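Intimin adherence protein (PDB 3NCX) mediates bacterial adhesion to host cells, probably by presenting a C-type lectin-like domain that binds the translocated receptor Tir. Local coordinates at residues G21-Y35 against D126-Y140. The protein carries 1 engineered substitution. Sequence-based numbering, arbitrary orientation.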
ATOM      1  N   GLY A  21       9.149   0.204  -0.841  1.00 22.97           N
ATOM      2  CA  GLY A  21       9.343   0.892   0.424  1.00 19.79           C
ATOM      3  C   GLY A  21      10.463   0.379   1.312  1.00 18.26           C
ATOM      4  O   GLY A  21      11.108   1.157   2.014  1.00 17.53           O
ATOM      5  N   ASN A  22      10.696  -0.928   1.294  1.00 19.53           N
ATOM      6  CA  ASN A  22      11.697  -1.525   2.171  1.00 23.18           C
ATOM      7  C   ASN A  22      12.668  -2.452   1.449  1.00 24.98           C
ATOM      8  O   ASN A  22      13.435  -3.177   2.084  1.00 23.71           O
ATOM      9  CB  ASN A  22      11.025  -2.266   3.333  1.00 22.24           C
ATOM     10  CG  ASN A  22       9.946  -3.226   2.870  1.00 18.69           C
ATOM     11  OD1 ASN A  22       8.964  -3.458   3.574  1.00 18.82           O
ATOM     12  ND2 ASN A  22      10.116  -3.781   1.675  1.00 16.09           N
ATOM     13  N   ASN A  23      12.627  -2.429   0.121  1.00 24.37           N
ATOM     14  CA  ASN A  23      13.509  -3.265  -0.684  1.00 30.08           C
ATOM     15  C   ASN A  23      13.413  -4.741  -0.308  1.00 34.71           C
ATOM     16  O   ASN A  23      14.420  -5.443  -0.235  1.00 43.78           O
ATOM     17  CB  ASN A  23      14.953  -2.777  -0.570  1.00 28.19           C
ATOM     18  CG  ASN A  23      15.139  -1.378  -1.128  1.00 41.41           C
ATOM     19  OD1 ASN A  23      14.746  -1.092  -2.260  1.00 36.49           O
ATOM     20  ND2 ASN A  23      15.728  -0.495  -0.330  1.00 37.95           N
ATOM     21  N   VAL A  24      12.190  -5.202  -0.065  1.00 32.92           N
ATOM     22  CA  VAL A  24      11.952  -6.604   0.253  1.00 32.23           C
ATOM     23  C   VAL A  24      11.497  -7.376  -0.977  1.00 34.56           C
ATOM     24  O   VAL A  24      10.612  -6.931  -1.709  1.00 32.67           O
ATOM     25  CB  VAL A  24      10.894  -6.766   1.359  1.00 26.47           C
ATOM     26  CG1 VAL A  24      10.255  -8.144   1.293  1.00 21.33           C
ATOM     27  CG2 VAL A  24      11.513  -6.516   2.725  1.00 28.00           C
ATOM     28  N   ARG A  25      12.112  -8.531  -1.203  1.00 39.11           N
ATOM     29  CA  ARG A  25      11.699  -9.416  -2.284  1.00 33.05           C
ATOM     30  C   ARG A  25      10.958 -10.626  -1.736  1.00 28.32           C
ATOM     31  O   ARG A  25      11.564 -11.635  -1.373  1.00 36.71           O
ATOM     32  CB  ARG A  25      12.899  -9.844  -3.127  1.00 34.66           C
ATOM     33  CG  ARG A  25      13.249  -8.845  -4.211  1.00 43.25           C
ATOM     34  CD  ARG A  25      14.745  -8.632  -4.323  1.00 52.55           C
ATOM     35  NE  ARG A  25      15.064  -7.595  -5.300  1.00 51.18           N
ATOM     36  CZ  ARG A  25      14.962  -6.292  -5.063  1.00 46.60           C
ATOM     37  NH1 ARG A  25      14.548  -5.861  -3.878  1.00 41.99           N
ATOM     38  NH2 ARG A  25      15.272  -5.420  -6.011  1.00 46.51           N
ATOM     39  N   GLY A  26       9.636 -10.505  -1.673  1.00 28.32           N
ATOM     40  CA  GLY A  26       8.777 -11.575  -1.208  1.00 27.09           C
ATOM     41  C   GLY A  26       7.371 -11.392  -1.740  1.00 26.02           C
ATOM     42  O   GLY A  26       7.111 -10.472  -2.517  1.00 32.30           O
ATOM     43  N   GLU A  27       6.461 -12.263  -1.321  1.00 27.33           N
ATOM     44  CA  GLU A  27       5.077 -12.195  -1.768  1.00 28.07           C
ATOM     45  C   GLU A  27       4.411 -10.898  -1.319  1.00 27.39           C
ATOM     46  O   GLU A  27       4.800 -10.304  -0.313  1.00 28.78           O
ATOM     47  CB  GLU A  27       4.293 -13.399  -1.248  1.00 28.33           C
ATOM     48  CG  GLU A  27       4.865 -14.737  -1.682  1.00 32.86           C
ATOM     49  CD  GLU A  27       4.198 -15.906  -0.988  1.00 40.72           C
ATOM     50  OE1 GLU A  27       3.301 -15.665  -0.151  1.00 40.93           O
ATOM     51  OE2 GLU A  27       4.571 -17.064  -1.275  1.00 38.27           O
ATOM     52  N   LEU A  28       3.409 -10.463  -2.078  1.00 30.03           N
ATOM     53  CA  LEU A  28       2.665  -9.252  -1.752  1.00 28.47           C
ATOM     54  C   LEU A  28       2.092  -9.343  -0.341  1.00 26.21           C
ATOM     55  O   LEU A  28       1.519 -10.367   0.034  1.00 27.59           O
ATOM     56  CB  LEU A  28       1.535  -9.031  -2.761  1.00 24.43           C
ATOM     57  CG  LEU A  28       0.699  -7.761  -2.590  1.00 21.88           C
ATOM     58  CD1 LEU A  28       1.523  -6.532  -2.932  1.00 17.61           C
ATOM     59  CD2 LEU A  28      -0.551  -7.824  -3.455  1.00 29.85           C
ATOM     60  N   PRO A  29       2.256  -8.274   0.450  1.00 19.05           N
ATOM     61  CA  PRO A  29       1.741  -8.246   1.822  1.00 21.13           C
ATOM     62  C   PRO A  29       0.230  -8.447   1.861  1.00 23.54           C
ATOM     63  O   PRO A  29      -0.481  -7.947   0.989  1.00 19.41           O
ATOM     64  CB  PRO A  29       2.094  -6.834   2.297  1.00 21.85           C
ATOM     65  CG  PRO A  29       3.254  -6.431   1.456  1.00 19.11           C
ATOM     66  CD  PRO A  29       3.004  -7.050   0.116  1.00 23.71           C
ATOM     67  N   ASN A  30      -0.247  -9.179   2.861  1.00 22.81           N
ATOM     68  CA  ASN A  30      -1.678  -9.379   3.049  1.00 17.80           C
ATOM     69  C   ASN A  30      -2.376  -8.069   3.396  1.00 20.01           C
ATOM     70  O   ASN A  30      -3.461  -7.783   2.897  1.00 21.39           O
ATOM     71  CB  ASN A  30      -1.934 -10.415   4.142  1.00 24.87           C
ATOM     72  CG  ASN A  30      -3.392 -10.486   4.548  1.00 44.61           C
ATOM     73  OD1 ASN A  30      -4.283 -10.138   3.771  1.00 38.18           O
ATOM     74  ND2 ASN A  30      -3.644 -10.935   5.773  1.00 45.91           N
ATOM     75  N   ILE A  31      -1.748  -7.279   4.259  1.00 22.39           N
ATOM     76  CA  ILE A  31      -2.285  -5.971   4.617  1.00 21.52           C
ATOM     77  C   ILE A  31      -1.727  -4.898   3.688  1.00 19.62           C
ATOM     78  O   ILE A  31      -0.550  -4.923   3.329  1.00 15.70           O
ATOM     79  CB  ILE A  31      -1.995  -5.614   6.088  1.00 17.11           C
ATOM     80  CG1 ILE A  31      -0.495  -5.689   6.376  1.00 18.86           C
ATOM     81  CG2 ILE A  31      -2.757  -6.545   7.016  1.00 17.16           C
ATOM     82  CD1 ILE A  31      -0.127  -5.339   7.804  1.00 17.59           C
ATOM     83  N   TRP A  32      -2.580  -3.959   3.292  1.00 20.38           N
ATOM     84  CA  TRP A  32      -2.199  -2.980   2.285  1.00 17.41           C
ATOM     85  C   TRP A  32      -2.076  -1.555   2.810  1.00 17.67           C
ATOM     86  O   TRP A  32      -2.801  -1.139   3.712  1.00 22.31           O
ATOM     87  CB  TRP A  32      -3.196  -2.995   1.123  1.00 15.95           C
ATOM     88  CG  TRP A  32      -3.159  -4.241   0.295  1.00 22.04           C
ATOM     89  CD1 TRP A  32      -2.382  -5.346   0.500  1.00 18.51           C
ATOM     90  CD2 TRP A  32      -3.936  -4.507  -0.877  1.00 22.55           C
ATOM     91  NE1 TRP A  32      -2.630  -6.285  -0.474  1.00 20.75           N
ATOM     92  CE2 TRP A  32      -3.581  -5.793  -1.331  1.00 23.38           C
ATOM     93  CE3 TRP A  32      -4.897  -3.782  -1.588  1.00 19.53           C
ATOM     94  CZ2 TRP A  32      -4.155  -6.369  -2.460  1.00 25.03           C
ATOM     95  CZ3 TRP A  32      -5.467  -4.355  -2.707  1.00 20.03           C
ATOM     96  CH2 TRP A  32      -5.094  -5.635  -3.134  1.00 23.67           C
ATOM     97  N   LEU A  33      -1.132  -0.822   2.231  1.00 15.90           N
ATOM     98  CA  LEU A  33      -1.107   0.626   2.327  1.00 16.68           C
ATOM     99  C   LEU A  33      -1.624   1.161   1.003  1.00 14.72           C
ATOM    100  O   LEU A  33      -1.056   0.864  -0.048  1.00 12.39           O
ATOM    101  CB  LEU A  33       0.317   1.129   2.550  1.00 15.41           C
ATOM    102  CG  LEU A  33       0.503   2.618   2.250  1.00  9.28           C
ATOM    103  CD1 LEU A  33      -0.347   3.461   3.188  1.00  9.56           C
ATOM    104  CD2 LEU A  33       1.967   3.013   2.336  1.00 11.35           C
ATOM    105  N   GLN A  34      -2.704   1.934   1.038  1.00 16.07           N
ATOM    106  CA  GLN A  34      -3.244   2.484  -0.199  1.00 17.63           C
ATOM    107  C   GLN A  34      -2.166   3.285  -0.917  1.00 19.94           C
ATOM    108  O   GLN A  34      -1.510   4.136  -0.315  1.00 15.09           O
ATOM    109  CB  GLN A  34      -4.468   3.360   0.060  1.00 13.82           C
ATOM    110  CG  GLN A  34      -5.152   3.826  -1.218  1.00 16.15           C
ATOM    111  CD  GLN A  34      -6.357   4.708  -0.955  1.00 22.09           C
ATOM    112  OE1 GLN A  34      -7.363   4.630  -1.660  1.00 16.87           O
ATOM    113  NE2 GLN A  34      -6.256   5.559   0.060  1.00 22.34           N
ATOM    114  N   TYR A  35      -1.984   2.992  -2.202  1.00 20.81           N
ATOM    115  CA  TYR A  35      -0.998   3.678  -3.032  1.00 15.67           C
ATOM    116  C   TYR A  35       0.410   3.161  -2.770  1.00 17.59           C
ATOM    117  O   TYR A  35       1.393   3.766  -3.199  1.00 21.38           O
ATOM    118  CB  TYR A  35      -1.078   5.191  -2.829  1.00 16.83           C
ATOM    119  CG  TYR A  35      -2.453   5.751  -3.110  1.00 22.28           C
ATOM    120  CD1 TYR A  35      -3.067   6.623  -2.219  1.00 21.27           C
ATOM    121  CD2 TYR A  35      -3.140   5.404  -4.267  1.00 19.28           C
ATOM    122  CE1 TYR A  35      -4.327   7.133  -2.473  1.00 21.55           C
ATOM    123  CE2 TYR A  35      -4.399   5.910  -4.529  1.00 22.52           C
ATOM    124  CZ  TYR A  35      -4.987   6.774  -3.629  1.00 18.39           C
ATOM    125  OH  TYR A  35      -6.239   7.280  -3.885  1.00 17.49           O
ATOM    126  N   ASP A 126       2.170  -2.484  11.734  1.00 19.43           N
ATOM    127  CA  ASP A 126       2.266  -3.679  10.904  1.00 17.28           C
ATOM    128  C   ASP A 126       2.391  -3.307   9.435  1.00 20.24           C
ATOM    129  O   ASP A 126       3.035  -4.010   8.656  1.00 21.52           O
ATOM    130  CB  ASP A 126       1.052  -4.586  11.112  1.00 16.64           C
ATOM    131  CG  ASP A 126       1.230  -5.537  12.276  1.00 16.42           C
ATOM    132  OD1 ASP A 126       2.139  -5.306  13.100  1.00 17.17           O
ATOM    133  OD2 ASP A 126       0.461  -6.515  12.368  1.00 19.31           O
ATOM    134  N   ILE A 127       1.771  -2.194   9.060  1.00 15.17           N
ATOM    135  CA  ILE A 127       1.843  -1.723   7.686  1.00 20.26           C
ATOM    136  C   ILE A 127       3.230  -1.178   7.361  1.00 18.82           C
ATOM    137  O   ILE A 127       3.725  -1.337   6.244  1.00 12.75           O
ATOM    138  CB  ILE A 127       0.758  -0.676   7.395  1.00 17.64           C
ATOM    139  CG1 ILE A 127      -0.584  -1.382   7.195  1.00 23.62           C
ATOM    140  CG2 ILE A 127       1.113   0.143   6.166  1.00 16.81           C
ATOM    141  CD1 ILE A 127      -1.693  -0.474   6.750  1.00 31.58           C
ATOM    142  N   TYR A 128       3.862  -0.550   8.347  1.00 18.78           N
ATOM    143  CA  TYR A 128       5.223  -0.066   8.171  1.00 17.38           C
ATOM    144  C   TYR A 128       6.176  -1.240   7.971  1.00 16.76           C
ATOM    145  O   TYR A 128       7.088  -1.177   7.148  1.00 23.86           O
ATOM    146  CB  TYR A 128       5.666   0.779   9.367  1.00 19.63           C
ATOM    147  CG  TYR A 128       7.080   1.294   9.231  1.00 19.44           C
ATOM    148  CD1 TYR A 128       7.332   2.568   8.743  1.00 15.82           C
ATOM    149  CD2 TYR A 128       8.165   0.496   9.575  1.00 15.92           C
ATOM    150  CE1 TYR A 128       8.624   3.036   8.610  1.00 19.05           C
ATOM    151  CE2 TYR A 128       9.456   0.954   9.444  1.00 12.47           C
ATOM    152  CZ  TYR A 128       9.683   2.223   8.964  1.00 17.23           C
ATOM    153  OH  TYR A 128      10.974   2.682   8.834  1.00 17.73           O
ATOM    154  N   ASP A 129       5.960  -2.309   8.729  1.00 15.11           N
ATOM    155  CA  ASP A 129       6.793  -3.501   8.616  1.00 20.54           C
ATOM    156  C   ASP A 129       6.646  -4.138   7.240  1.00 21.04           C
ATOM    157  O   ASP A 129       7.593  -4.715   6.707  1.00 26.47           O
ATOM    158  CB  ASP A 129       6.439  -4.525   9.700  1.00 18.65           C
ATOM    159  CG  ASP A 129       6.870  -4.086  11.087  1.00 20.21           C
ATOM    160  OD1 ASP A 129       7.769  -3.223  11.192  1.00 25.77           O
ATOM    161  OD2 ASP A 129       6.313  -4.611  12.075  1.00 17.70           O
ATOM    162  N   SER A 130       5.450  -4.028   6.670  1.00 21.05           N
ATOM    163  CA  SER A 130       5.145  -4.672   5.398  1.00 18.81           C
ATOM    164  C   SER A 130       5.502  -3.804   4.195  1.00 15.11           C
ATOM    165  O   SER A 130       5.767  -4.319   3.111  1.00 14.41           O
ATOM    166  CB  SER A 130       3.665  -5.061   5.337  1.00 18.83           C
ATOM    167  OG  SER A 130       3.315  -5.912   6.415  1.00 16.84           O
ATOM    168  N   TRP A 131       5.514  -2.488   4.388  1.00 15.19           N
ATOM    169  CA  TRP A 131       5.725  -1.569   3.275  1.00 16.90           C
ATOM    170  C   TRP A 131       6.875  -0.592   3.494  1.00 16.40           C
ATOM    171  O   TRP A 131       7.581  -0.239   2.552  1.00 16.39           O
ATOM    172  CB  TRP A 131       4.435  -0.806   2.960  1.00 13.78           C
ATOM    173  CG  TRP A 131       3.321  -1.695   2.491  1.00 14.71           C
ATOM    174  CD1 TRP A 131       2.335  -2.247   3.255  1.00 16.49           C
ATOM    175  CD2 TRP A 131       3.086  -2.141   1.149  1.00 15.40           C
ATOM    176  NE1 TRP A 131       1.497  -3.006   2.474  1.00 16.27           N
ATOM    177  CE2 TRP A 131       1.936  -2.957   1.177  1.00 18.06           C
ATOM    178  CE3 TRP A 131       3.733  -1.927  -0.072  1.00 14.09           C
ATOM    179  CZ2 TRP A 131       1.422  -3.563   0.031  1.00 12.60           C
ATOM    180  CZ3 TRP A 131       3.220  -2.527  -1.209  1.00 16.01           C
ATOM    181  CH2 TRP A 131       2.077  -3.335  -1.149  1.00 17.73           C
ATOM    182  N   GLY A 132       7.059  -0.155   4.735  1.00 15.01           N
ATOM    183  CA  GLY A 132       8.073   0.837   5.041  1.00 18.99           C
ATOM    184  C   GLY A 132       7.507   2.246   5.028  1.00 19.48           C
ATOM    185  O   GLY A 132       6.301   2.438   4.878  1.00 18.12           O
ATOM    186  N   ALA A 133       8.383   3.234   5.184  1.00 16.85           N
ATOM    187  CA  ALA A 133       7.966   4.632   5.245  1.00 19.02           C
ATOM    188  C   ALA A 133       7.003   5.004   4.119  1.00 19.67           C
ATOM    189  O   ALA A 133       7.280   4.767   2.942  1.00 18.51           O
ATOM    190  CB  ALA A 133       9.181   5.548   5.232  1.00 24.37           C
ATOM    191  N   ALA A 134       5.873   5.594   4.492  1.00 16.20           N
ATOM    192  CA  ALA A 134       4.832   5.939   3.530  1.00 17.30           C
ATOM    193  C   ALA A 134       5.340   6.852   2.418  1.00 20.04           C
ATOM    194  O   ALA A 134       4.917   6.732   1.267  1.00 17.02           O
ATOM    195  CB  ALA A 134       3.650   6.581   4.241  1.00 16.90           C
ATOM    196  N   ASN A 135       6.246   7.761   2.765  1.00 21.75           N
ATOM    197  CA  ASN A 135       6.733   8.756   1.813  1.00 19.18           C
ATOM    198  C   ASN A 135       7.696   8.200   0.764  1.00 21.90           C
ATOM    199  O   ASN A 135       8.070   8.897  -0.178  1.00 27.48           O
ATOM    200  CB  ASN A 135       7.357   9.952   2.543  1.00 15.73           C
ATOM    201  CG  ASN A 135       8.561   9.567   3.382  1.00 17.79           C
ATOM    202  OD1 ASN A 135       9.273  10.432   3.892  1.00 20.76           O
ATOM    203  ND2 ASN A 135       8.799   8.269   3.524  1.00 21.11           N
ATOM    204  N   LYS A 136       8.093   6.941   0.925  1.00 16.82           N
ATOM    205  CA  LYS A 136       8.924   6.289  -0.078  1.00 24.28           C
ATOM    206  C   LYS A 136       8.090   5.920  -1.301  1.00 22.18           C
ATOM    207  O   LYS A 136       8.605   5.377  -2.278  1.00 18.16           O
ATOM    208  CB  LYS A 136       9.607   5.047   0.500  1.00 25.31           C
ATOM    209  CG  LYS A 136      10.779   5.355   1.417  1.00 22.34           C
ATOM    210  CD  LYS A 136      11.513   4.086   1.807  1.00 24.39           C
ATOM    211  CE  LYS A 136      12.807   4.397   2.538  1.00 37.24           C
ATOM    212  NZ  LYS A 136      13.723   5.234   1.714  1.00 35.22           N
ATOM    213  N   TYR A 137       6.797   6.223  -1.236  1.00 17.64           N
ATOM    214  CA  TYR A 137       5.885   5.942  -2.338  1.00 18.22           C
ATOM    215  C   TYR A 137       5.413   7.233  -3.000  1.00 22.06           C
ATOM    216  O   TYR A 137       5.245   8.261  -2.340  1.00 20.11           O
ATOM    217  CB  TYR A 137       4.703   5.096  -1.858  1.00 15.63           C
ATOM    218  CG  TYR A 137       5.127   3.743  -1.335  1.00 19.07           C
ATOM    219  CD1 TYR A 137       5.323   3.529   0.023  1.00 17.21           C
ATOM    220  CD2 TYR A 137       5.354   2.683  -2.202  1.00 19.68           C
ATOM    221  CE1 TYR A 137       5.722   2.294   0.503  1.00 17.34           C
ATOM    222  CE2 TYR A 137       5.754   1.446  -1.733  1.00 20.28           C
ATOM    223  CZ  TYR A 137       5.937   1.256  -0.380  1.00 18.03           C
ATOM    224  OH  TYR A 137       6.334   0.023   0.087  1.00 12.54           O
ATOM    225  N   SER A 138       5.212   7.167  -4.311  1.00 15.13           N
ATOM    226  CA  SER A 138       4.901   8.341  -5.117  1.00 18.45           C
ATOM    227  C   SER A 138       3.814   9.222  -4.511  1.00 19.64           C
ATOM    228  O   SER A 138       3.945  10.446  -4.464  1.00 21.56           O
ATOM    229  CB  SER A 138       4.495   7.914  -6.528  1.00 13.32           C
ATOM    230  OG  SER A 138       4.010   9.015  -7.268  1.00 18.66           O
ATOM    231  N   HIS A 139       2.745   8.590  -4.043  1.00 21.54           N
ATOM    232  CA  HIS A 139       1.567   9.310  -3.576  1.00 19.99           C
ATOM    233  C   HIS A 139       1.827  10.111  -2.302  1.00 18.11           C
ATOM    234  O   HIS A 139       1.049  10.998  -1.954  1.00 17.36           O
ATOM    235  CB  HIS A 139       0.411   8.332  -3.357  1.00 19.21           C
ATOM    236  CG  HIS A 139      -0.938   8.982  -3.332  1.00 21.55           C
ATOM    237  ND1 HIS A 139      -1.473   9.541  -2.194  1.00 23.81           N
ATOM    238  CD2 HIS A 139      -1.861   9.152  -4.307  1.00 20.43           C
ATOM    239  CE1 HIS A 139      -2.669  10.035  -2.468  1.00 22.96           C
ATOM    240  NE2 HIS A 139      -2.927   9.810  -3.744  1.00 19.98           N
ATOM    241  N   TYR A 140       2.925   9.804  -1.614  1.00 22.30           N
ATOM    242  CA  TYR A 140       3.224  10.430  -0.326  1.00 19.89           C
ATOM    243  C   TYR A 140       4.596  11.109  -0.282  1.00 20.91           C
ATOM    244  O   TYR A 140       5.011  11.607   0.764  1.00 18.31           O
ATOM    245  CB  TYR A 140       3.155   9.392   0.798  1.00 14.91           C
ATOM    246  CG  TYR A 140       1.856   8.624   0.877  1.00 12.81           C
ATOM    247  CD1 TYR A 140       1.778   7.308   0.440  1.00 14.64           C
ATOM    248  CD2 TYR A 140       0.710   9.210   1.396  1.00 18.53           C
ATOM    249  CE1 TYR A 140       0.593   6.597   0.517  1.00 16.49           C
ATOM    250  CE2 TYR A 140      -0.481   8.509   1.473  1.00 15.56           C
ATOM    251  CZ  TYR A 140      -0.534   7.203   1.034  1.00 17.76           C
ATOM    252  OH  TYR A 140      -1.715   6.499   1.110  1.00 12.99           O
TER
HETATM  253  O   HOH W   1      11.433   2.478   4.881  1.00 24.16           O
HETATM  254  O   HOH W   2       2.074   5.909  -4.873  1.00 14.31           O
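Pro29 and Leu33 clasp the indole of Trp131 between them. Pro29 CG lies over the six-membered ring of Trp131, 4.0 Å from its centroid, while Leu33 CB lies over the opposite face, above the five-membered ring, a second CH-pi contact; Leu28 CD1 adds a slanting contact at Trp131 CH2. One turn earlier in the helix, Ile31 CD1 reaches Asp126 CB (3.6 Å), with Ile31 CG1 set between its backbone N and carbonyl carbon (chi1 56°) and the chain then extended; Ile127 CG2 meets Leu33 CB. The far methyls of Leu33 run on to Tyr137 and Tyr140.

Three hydrogen bonds cross the contact. Trp131 NE1 donates within its ring plane to Ile31 O (2.9 Å, 164° at the hydrogen), fixing the rotation of the indole, and Tyr140 OH donates to Gln34 O (2.8 Å). Tyr137 OH accepts a weak one from Gly21 N and itself donates to Trp131 O, within 126-140.

Segment 21-35 runs from strand 24-26 of the probably Ig-like antiparallel sheet to strand 32-33, parallel to 97-103, consistent with a junction between Ig-like and C-type lectin-like domains.

Farther along, the Tyr35 and His139 rings stack face to face, centroids 3.7 Å apart and planes at 15°. Beside them a water bridges Tyr35 O and His139 N.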